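Local coordinates for adhesion and penetration protein autotransporter (Haemophilus influenzae, PDB 3SYJ), which promotes bacterial aggregation and adherence to host cells through its secreted passenger domain, which is also a probable serine protease, at residues Ile384-Gly398 against Lys406-Asn420. Sequence-based numbering, arbitrary orientation.
Sequences IHVSENSTVTWKVNG and KIGKGTLHVQAKGEN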
ATOM      1  N   ILE A 384      -4.960 -35.511  50.945  1.00 12.83           N
ATOM      2  CA  ILE A 384      -4.994 -36.571  49.940  1.00 13.98           C
ATOM      3  C   ILE A 384      -3.870 -36.415  48.934  1.00 14.52           C
ATOM      4  O   ILE A 384      -3.683 -35.339  48.356  1.00 13.89           O
ATOM      5  CB  ILE A 384      -6.338 -36.596  49.175  1.00 13.98           C
ATOM      6  CG1 ILE A 384      -7.505 -36.698  50.156  1.00 14.41           C
ATOM      7  CG2 ILE A 384      -6.362 -37.736  48.152  1.00 11.16           C
ATOM      8  CD1 ILE A 384      -8.848 -36.557  49.494  1.00 16.06           C
ATOM      9  N   HIS A 385      -3.122 -37.491  48.727  1.00 13.53           N
ATOM     10  CA  HIS A 385      -2.050 -37.487  47.741  1.00 13.69           C
ATOM     11  C   HIS A 385      -2.410 -38.419  46.585  1.00 16.81           C
ATOM     12  O   HIS A 385      -2.555 -39.627  46.772  1.00 19.61           O
ATOM     13  CB  HIS A 385      -0.725 -37.908  48.387  1.00 16.21           C
ATOM     14  CG  HIS A 385       0.445 -37.875  47.452  1.00 19.79           C
ATOM     15  ND1 HIS A 385       0.619 -38.802  46.445  1.00 19.61           N
ATOM     16  CD2 HIS A 385       1.503 -37.031  47.374  1.00 17.43           C
ATOM     17  CE1 HIS A 385       1.732 -38.527  45.786  1.00 21.49           C
ATOM     18  NE2 HIS A 385       2.288 -37.459  46.333  1.00 16.37           N
ATOM     19  N   VAL A 386      -2.569 -37.851  45.397  1.00 13.76           N
ATOM     20  CA  VAL A 386      -2.904 -38.627  44.217  1.00 17.50           C
ATOM     21  C   VAL A 386      -1.715 -38.669  43.267  1.00 19.86           C
ATOM     22  O   VAL A 386      -1.198 -37.621  42.865  1.00 14.88           O
ATOM     23  CB  VAL A 386      -4.122 -38.031  43.479  1.00 18.04           C
ATOM     24  CG1 VAL A 386      -4.497 -38.892  42.284  1.00 16.26           C
ATOM     25  CG2 VAL A 386      -5.309 -37.863  44.429  1.00 11.94           C
ATOM     26  N   SER A 387      -1.304 -39.886  42.913  1.00 20.13           N
ATOM     27  CA  SER A 387      -0.131 -40.132  42.067  1.00 20.93           C
ATOM     28  C   SER A 387      -0.269 -39.513  40.694  1.00 24.25           C
ATOM     29  O   SER A 387      -1.381 -39.249  40.229  1.00 19.63           O
ATOM     30  CB  SER A 387       0.071 -41.635  41.851  1.00 22.44           C
ATOM     31  OG  SER A 387       0.213 -42.327  43.074  1.00 37.16           O
ATOM     32  N   GLU A 388       0.868 -39.333  40.030  1.00 19.37           N
ATOM     33  CA  GLU A 388       0.879 -38.885  38.648  1.00 19.98           C
ATOM     34  C   GLU A 388       0.064 -39.841  37.784  1.00 23.51           C
ATOM     35  O   GLU A 388       0.167 -41.058  37.932  1.00 21.64           O
ATOM     36  CB  GLU A 388       2.309 -38.812  38.114  1.00 20.86           C
ATOM     37  CG  GLU A 388       2.416 -38.050  36.807  1.00 28.38           C
ATOM     38  CD  GLU A 388       3.847 -37.854  36.342  1.00 32.54           C
ATOM     39  OE1 GLU A 388       4.777 -38.384  36.991  1.00 28.59           O
ATOM     40  OE2 GLU A 388       4.037 -37.168  35.314  1.00 30.71           O
ATOM     41  N   ASN A 389      -0.737 -39.286  36.882  1.00 25.35           N
ATOM     42  CA  ASN A 389      -1.529 -40.092  35.954  1.00 28.58           C
ATOM     43  C   ASN A 389      -2.672 -40.872  36.609  1.00 22.27           C
ATOM     44  O   ASN A 389      -3.305 -41.697  35.971  1.00 28.33           O
ATOM     45  CB  ASN A 389      -0.623 -41.051  35.177  1.00 24.73           C
ATOM     46  CG  ASN A 389       0.421 -40.326  34.353  1.00 23.69           C
ATOM     47  OD1 ASN A 389       1.574 -40.746  34.293  1.00 28.04           O
ATOM     48  ND2 ASN A 389       0.024 -39.229  33.717  1.00 21.98           N
ATOM     49  N   SER A 390      -2.935 -40.613  37.882  1.00 21.04           N
ATOM     50  CA  SER A 390      -4.011 -41.293  38.578  1.00 20.51           C
ATOM     51  C   SER A 390      -5.176 -40.346  38.753  1.00 19.98           C
ATOM     52  O   SER A 390      -4.976 -39.145  38.923  1.00 19.97           O
ATOM     53  CB  SER A 390      -3.541 -41.788  39.940  1.00 18.74           C
ATOM     54  OG  SER A 390      -2.488 -42.720  39.797  1.00 21.03           O
ATOM     55  N   THR A 391      -6.394 -40.874  38.691  1.00 15.84           N
ATOM     56  CA  THR A 391      -7.573 -40.067  38.953  1.00 16.64           C
ATOM     57  C   THR A 391      -8.373 -40.683  40.089  1.00 18.67           C
ATOM     58  O   THR A 391      -8.663 -41.884  40.090  1.00 19.77           O
ATOM     59  CB  THR A 391      -8.478 -39.903  37.701  1.00 23.64           C
ATOM     60  OG1 THR A 391      -7.757 -39.239  36.652  1.00 20.99           O
ATOM     61  CG2 THR A 391      -9.712 -39.083  38.040  1.00 15.91           C
ATOM     62  N   VAL A 392      -8.714 -39.858  41.069  1.00 14.20           N
ATOM     63  CA  VAL A 392      -9.510 -40.315  42.188  1.00 16.17           C
ATOM     64  C   VAL A 392     -10.836 -39.583  42.172  1.00 18.80           C
ATOM     65  O   VAL A 392     -10.893 -38.383  42.421  1.00 17.45           O
ATOM     66  CB  VAL A 392      -8.794 -40.110  43.544  1.00 15.68           C
ATOM     67  CG1 VAL A 392      -9.737 -40.437  44.696  1.00 15.18           C
ATOM     68  CG2 VAL A 392      -7.556 -40.980  43.627  1.00 13.86           C
ATOM     69  N   THR A 393     -11.898 -40.313  41.842  1.00 20.71           N
ATOM     70  CA  THR A 393     -13.239 -39.757  41.864  1.00 18.35           C
ATOM     71  C   THR A 393     -13.734 -39.701  43.307  1.00 18.37           C
ATOM     72  O   THR A 393     -13.984 -40.734  43.925  1.00 21.43           O
ATOM     73  CB  THR A 393     -14.177 -40.582  40.994  1.00 18.65           C
ATOM     74  OG1 THR A 393     -13.612 -40.705  39.683  1.00 19.42           O
ATOM     75  CG2 THR A 393     -15.538 -39.906  40.890  1.00 20.22           C
ATOM     76  N   TRP A 394     -13.854 -38.487  43.836  1.00 15.14           N
ATOM     77  CA  TRP A 394     -14.075 -38.271  45.262  1.00 18.83           C
ATOM     78  C   TRP A 394     -15.508 -37.830  45.515  1.00 19.98           C
ATOM     79  O   TRP A 394     -15.862 -36.685  45.256  1.00 19.80           O
ATOM     80  CB  TRP A 394     -13.095 -37.208  45.776  1.00 17.58           C
ATOM     81  CG  TRP A 394     -13.043 -37.072  47.275  1.00 15.49           C
ATOM     82  CD1 TRP A 394     -13.643 -36.109  48.031  1.00 18.02           C
ATOM     83  CD2 TRP A 394     -12.343 -37.924  48.194  1.00 15.45           C
ATOM     84  NE1 TRP A 394     -13.366 -36.310  49.361  1.00 16.34           N
ATOM     85  CE2 TRP A 394     -12.573 -37.422  49.488  1.00 16.40           C
ATOM     86  CE3 TRP A 394     -11.550 -39.067  48.048  1.00 13.76           C
ATOM     87  CZ2 TRP A 394     -12.043 -38.021  50.629  1.00 14.00           C
ATOM     88  CZ3 TRP A 394     -11.028 -39.661  49.177  1.00 12.46           C
ATOM     89  CH2 TRP A 394     -11.278 -39.137  50.452  1.00 15.19           C
ATOM     90  N   LYS A 395     -16.337 -38.741  46.017  1.00 21.70           N
ATOM     91  CA  LYS A 395     -17.764 -38.454  46.159  1.00 21.59           C
ATOM     92  C   LYS A 395     -18.168 -38.240  47.614  1.00 20.61           C
ATOM     93  O   LYS A 395     -19.344 -38.319  47.966  1.00 21.84           O
ATOM     94  CB  LYS A 395     -18.591 -39.575  45.531  1.00 17.20           C
ATOM     95  CG  LYS A 395     -18.387 -39.684  44.030  1.00 21.35           C
ATOM     96  CD  LYS A 395     -19.107 -40.883  43.424  1.00 18.15           C
ATOM     97  CE  LYS A 395     -18.875 -40.936  41.919  1.00 22.39           C
ATOM     98  NZ  LYS A 395     -19.331 -42.215  41.299  1.00 21.23           N
ATOM     99  N   VAL A 396     -17.181 -37.955  48.454  1.00 20.24           N
ATOM    100  CA  VAL A 396     -17.400 -37.835  49.886  1.00 17.71           C
ATOM    101  C   VAL A 396     -17.212 -36.397  50.335  1.00 18.70           C
ATOM    102  O   VAL A 396     -16.200 -35.772  50.021  1.00 17.41           O
ATOM    103  CB  VAL A 396     -16.435 -38.748  50.645  1.00 15.64           C
ATOM    104  CG1 VAL A 396     -16.513 -38.489  52.123  1.00 20.38           C
ATOM    105  CG2 VAL A 396     -16.779 -40.192  50.352  1.00 22.18           C
ATOM    106  N   ASN A 397     -18.188 -35.868  51.065  1.00 17.98           N
ATOM    107  CA  ASN A 397     -18.111 -34.486  51.524  1.00 18.85           C
ATOM    108  C   ASN A 397     -17.085 -34.288  52.635  1.00 15.57           C
ATOM    109  O   ASN A 397     -16.520 -35.248  53.155  1.00 15.46           O
ATOM    110  CB  ASN A 397     -19.476 -33.997  52.000  1.00 18.00           C
ATOM    111  CG  ASN A 397     -20.370 -33.572  50.859  1.00 21.55           C
ATOM    112  OD1 ASN A 397     -21.560 -33.899  50.843  1.00 25.92           O
ATOM    113  ND2 ASN A 397     -19.808 -32.844  49.893  1.00 14.09           N
ATOM    114  N   GLY A 398     -16.866 -33.033  53.006  1.00 15.67           N
ATOM    115  CA  GLY A 398     -15.933 -32.707  54.069  1.00 17.37           C
ATOM    116  C   GLY A 398     -16.643 -32.215  55.317  1.00 21.78           C
ATOM    117  O   GLY A 398     -17.858 -32.357  55.451  1.00 23.17           O
ATOM    118  N   LYS A 406      -4.763 -31.092  49.230  1.00 10.74           N
ATOM    119  CA  LYS A 406      -4.610 -31.915  48.034  1.00 13.93           C
ATOM    120  C   LYS A 406      -3.215 -31.765  47.460  1.00 12.30           C
ATOM    121  O   LYS A 406      -2.813 -30.673  47.061  1.00 11.92           O
ATOM    122  CB  LYS A 406      -5.659 -31.555  46.972  1.00 12.00           C
ATOM    123  CG  LYS A 406      -5.246 -31.896  45.527  1.00 11.67           C
ATOM    124  CD  LYS A 406      -5.528 -33.349  45.181  1.00 14.78           C
ATOM    125  CE  LYS A 406      -5.076 -33.712  43.763  1.00 15.69           C
ATOM    126  NZ  LYS A 406      -3.598 -33.793  43.627  1.00 13.98           N
ATOM    127  N   ILE A 407      -2.477 -32.867  47.431  1.00 12.09           N
ATOM    128  CA  ILE A 407      -1.136 -32.864  46.863  1.00 15.44           C
ATOM    129  C   ILE A 407      -0.973 -34.023  45.889  1.00 13.11           C
ATOM    130  O   ILE A 407      -1.927 -34.743  45.616  1.00 17.08           O
ATOM    131  CB  ILE A 407      -0.038 -32.922  47.950  1.00 14.09           C
ATOM    132  CG1 ILE A 407      -0.204 -34.158  48.836  1.00 16.80           C
ATOM    133  CG2 ILE A 407      -0.063 -31.670  48.803  1.00 14.89           C
ATOM    134  CD1 ILE A 407       0.885 -34.283  49.888  1.00 15.29           C
ATOM    135  N   GLY A 408       0.233 -34.202  45.368  1.00 13.68           N
ATOM    136  CA  GLY A 408       0.465 -35.194  44.338  1.00 14.00           C
ATOM    137  C   GLY A 408       0.125 -34.641  42.965  1.00 18.77           C
ATOM    138  O   GLY A 408      -0.699 -33.728  42.828  1.00 16.40           O
ATOM    139  N   LYS A 409       0.769 -35.190  41.941  1.00 15.64           N
ATOM    140  CA  LYS A 409       0.562 -34.715  40.580  1.00 18.98           C
ATOM    141  C   LYS A 409      -0.757 -35.198  39.976  1.00 18.74           C
ATOM    142  O   LYS A 409      -1.155 -34.726  38.916  1.00 15.27           O
ATOM    143  CB  LYS A 409       1.719 -35.155  39.681  1.00 23.59           C
ATOM    144  CG  LYS A 409       3.064 -34.528  40.009  1.00 20.85           C
ATOM    145  CD  LYS A 409       4.134 -35.102  39.100  1.00 21.07           C
ATOM    146  CE  LYS A 409       5.513 -34.602  39.488  1.00 30.90           C
ATOM    147  NZ  LYS A 409       5.594 -33.113  39.398  1.00 33.11           N
ATOM    148  N   GLY A 410      -1.424 -36.138  40.641  1.00 13.70           N
ATOM    149  CA  GLY A 410      -2.650 -36.719  40.112  1.00 18.64           C
ATOM    150  C   GLY A 410      -3.888 -35.853  40.263  1.00 16.98           C
ATOM    151  O   GLY A 410      -3.825 -34.740  40.795  1.00 17.34           O
ATOM    152  N   THR A 411      -5.022 -36.382  39.800  1.00 19.15           N
ATOM    153  CA  THR A 411      -6.293 -35.655  39.780  1.00 16.26           C
ATOM    154  C   THR A 411      -7.279 -36.083  40.878  1.00 17.21           C
ATOM    155  O   THR A 411      -7.412 -37.263  41.184  1.00 17.23           O
ATOM    156  CB  THR A 411      -6.974 -35.791  38.402  1.00 18.39           C
ATOM    157  OG1 THR A 411      -6.129 -35.213  37.398  1.00 18.99           O
ATOM    158  CG2 THR A 411      -8.322 -35.094  38.390  1.00 14.41           C
ATOM    159  N   LEU A 412      -7.952 -35.102  41.467  1.00 13.65           N
ATOM    160  CA  LEU A 412      -9.010 -35.340  42.437  1.00 17.32           C
ATOM    161  C   LEU A 412     -10.277 -34.822  41.787  1.00 15.06           C
ATOM    162  O   LEU A 412     -10.457 -33.617  41.655  1.00 16.25           O
ATOM    163  CB  LEU A 412      -8.763 -34.525  43.706  1.00 13.83           C
ATOM    164  CG  LEU A 412      -9.058 -35.096  45.094  1.00 17.01           C
ATOM    165  CD1 LEU A 412      -9.825 -34.074  45.932  1.00 16.81           C
ATOM    166  CD2 LEU A 412      -9.813 -36.397  45.034  1.00 15.13           C
ATOM    167  N   HIS A 413     -11.149 -35.725  41.361  1.00 13.53           N
ATOM    168  CA  HIS A 413     -12.394 -35.323  40.724  1.00 16.64           C
ATOM    169  C   HIS A 413     -13.493 -35.250  41.786  1.00 15.67           C
ATOM    170  O   HIS A 413     -14.065 -36.263  42.163  1.00 20.24           O
ATOM    171  CB  HIS A 413     -12.738 -36.313  39.601  1.00 19.38           C
ATOM    172  CG  HIS A 413     -14.014 -36.010  38.879  1.00 17.57           C
ATOM    173  ND1 HIS A 413     -14.638 -34.785  38.947  1.00 24.15           N
ATOM    174  CD2 HIS A 413     -14.765 -36.767  38.044  1.00 26.30           C
ATOM    175  CE1 HIS A 413     -15.729 -34.804  38.203  1.00 23.01           C
ATOM    176  NE2 HIS A 413     -15.830 -35.996  37.644  1.00 25.65           N
ATOM    177  N   VAL A 414     -13.765 -34.049  42.280  1.00 16.46           N
ATOM    178  CA  VAL A 414     -14.755 -33.865  43.344  1.00 17.34           C
ATOM    179  C   VAL A 414     -16.178 -33.959  42.806  1.00 20.34           C
ATOM    180  O   VAL A 414     -16.574 -33.202  41.913  1.00 16.95           O
ATOM    181  CB  VAL A 414     -14.571 -32.510  44.049  1.00 17.38           C
ATOM    182  CG1 VAL A 414     -15.653 -32.291  45.113  1.00 15.71           C
ATOM    183  CG2 VAL A 414     -13.195 -32.437  44.661  1.00 17.00           C
ATOM    184  N   GLN A 415     -16.950 -34.885  43.364  1.00 19.57           N
ATOM    185  CA  GLN A 415     -18.275 -35.177  42.839  1.00 22.88           C
ATOM    186  C   GLN A 415     -19.235 -35.620  43.942  1.00 22.59           C
ATOM    187  O   GLN A 415     -20.076 -36.494  43.726  1.00 21.36           O
ATOM    188  CB  GLN A 415     -18.166 -36.269  41.769  1.00 20.24           C
ATOM    189  CG  GLN A 415     -19.094 -36.098  40.586  1.00 27.53           C
ATOM    190  CD  GLN A 415     -18.843 -37.141  39.510  1.00 30.37           C
ATOM    191  OE1 GLN A 415     -18.779 -36.825  38.320  1.00 31.17           O
ATOM    192  NE2 GLN A 415     -18.688 -38.395  39.927  1.00 25.88           N
ATOM    193  N   ALA A 416     -19.111 -35.026  45.124  1.00 18.74           N
ATOM    194  CA  ALA A 416     -20.016 -35.352  46.220  1.00 19.13           C
ATOM    195  C   ALA A 416     -21.354 -34.618  46.068  1.00 21.83           C
ATOM    196  O   ALA A 416     -21.534 -33.821  45.144  1.00 17.89           O
ATOM    197  CB  ALA A 416     -19.365 -35.015  47.552  1.00 22.80           C
ATOM    198  N   LYS A 417     -22.288 -34.881  46.978  1.00 17.73           N
ATOM    199  CA  LYS A 417     -23.630 -34.315  46.866  1.00 23.24           C
ATOM    200  C   LYS A 417     -23.926 -33.257  47.903  1.00 22.79           C
ATOM    201  O   LYS A 417     -23.611 -33.416  49.083  1.00 20.71           O
ATOM    202  CB  LYS A 417     -24.706 -35.408  46.951  1.00 26.18           C
ATOM    203  CG  LYS A 417     -24.968 -36.127  45.626  1.00 33.18           C
ATOM    204  CD  LYS A 417     -26.110 -37.139  45.731  1.00 36.55           C
ATOM    205  CE  LYS A 417     -27.447 -36.461  46.011  1.00 42.81           C
ATOM    206  NZ  LYS A 417     -28.595 -37.419  45.915  1.00 50.95           N
ATOM    207  N   GLY A 418     -24.560 -32.184  47.449  1.00 19.19           N
ATOM    208  CA  GLY A 418     -25.044 -31.150  48.337  1.00 21.49           C
ATOM    209  C   GLY A 418     -24.037 -30.056  48.624  1.00 23.00           C
ATOM    210  O   GLY A 418     -23.122 -29.798  47.840  1.00 21.63           O
ATOM    211  N   GLU A 419     -24.219 -29.409  49.767  1.00 19.66           N
ATOM    212  CA  GLU A 419     -23.345 -28.322  50.183  1.00 21.81           C
ATOM    213  C   GLU A 419     -22.231 -28.861  51.054  1.00 18.23           C
ATOM    214  O   GLU A 419     -22.450 -29.183  52.218  1.00 21.56           O
ATOM    215  CB  GLU A 419     -24.140 -27.285  50.972  1.00 24.27           C
ATOM    216  CG  GLU A 419     -23.274 -26.313  51.753  1.00 30.10           C
ATOM    217  CD  GLU A 419     -24.077 -25.476  52.732  1.00 40.83           C
ATOM    218  OE1 GLU A 419     -25.309 -25.686  52.827  1.00 46.67           O
ATOM    219  OE2 GLU A 419     -23.478 -24.612  53.411  1.00 42.96           O
ATOM    220  N   ASN A 420     -21.034 -28.977  50.492  1.00 21.99           N
ATOM    221  CA  ASN A 420     -19.884 -29.363  51.291  1.00 17.34           C
ATOM    222  C   ASN A 420     -19.451 -28.169  52.108  1.00 18.01           C
ATOM    223  O   ASN A 420     -19.244 -27.076  51.572  1.00 18.36           O
ATOM    224  CB  ASN A 420     -18.726 -29.834  50.422  1.00 15.83           C
ATOM    225  CG  ASN A 420     -17.460 -30.066  51.226  1.00 16.70           C
ATOM    226  OD1 ASN A 420     -17.509 -30.523  52.371  1.00 16.49           O
ATOM    227  ND2 ASN A 420     -16.316 -29.752  50.630  1.00 16.52           N
TER
HETATM  228  O   HOH W   1      -4.448 -37.498  36.511  1.00 24.56           O
HETATM  229  O   HOH W   2     -21.806 -37.007  48.715  1.00 28.11           O
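With CG of His385 trans to its main-chain nitrogen (chi1 -178°) and the ring twisted by chi2 -72°, the imidazole lies flat over Gly408, whose CA sits 3.7 Å from the ring centroid in a CH-pi contact; Tyr364 stacks with the same ring. Ile407 CD1 meets its edge in plane. Lys406, bent at chi2 (83°) and chi4, turns its ammonium back inward, where NZ bonds Ile407 O at 2.8 Å as well as Gly410 O and, from the next coil, Asp428 O. Ile407 O is thereby gripped twice, by NZ and by Val386 N from opposite faces of its plane.

Beyond the type II turn of Ser387 to Ser390 and the loop of Gly408 to Gly410, strands 391-394 and 411-414 pair in parallel, with Val392 O receiving His413 N at 2.9 Å. Leu412 CD2 presses against Trp394 CB at 3.5 Å in the interior, while Thr391, Thr393, Thr411 and His413 line the other face. At the far corner, Asn420 OD1 takes Gly398 N at 2.7 Å, from above its amide plane, joining the two loops, and also accepts from nearby Gly422 N. Parallel strands stacked on successive coils, their register shifting by two residues across the intervening loops, with side chains alternately buried and outward, illustrate the right-handed parallel beta-helix of autotransporter passenger domains.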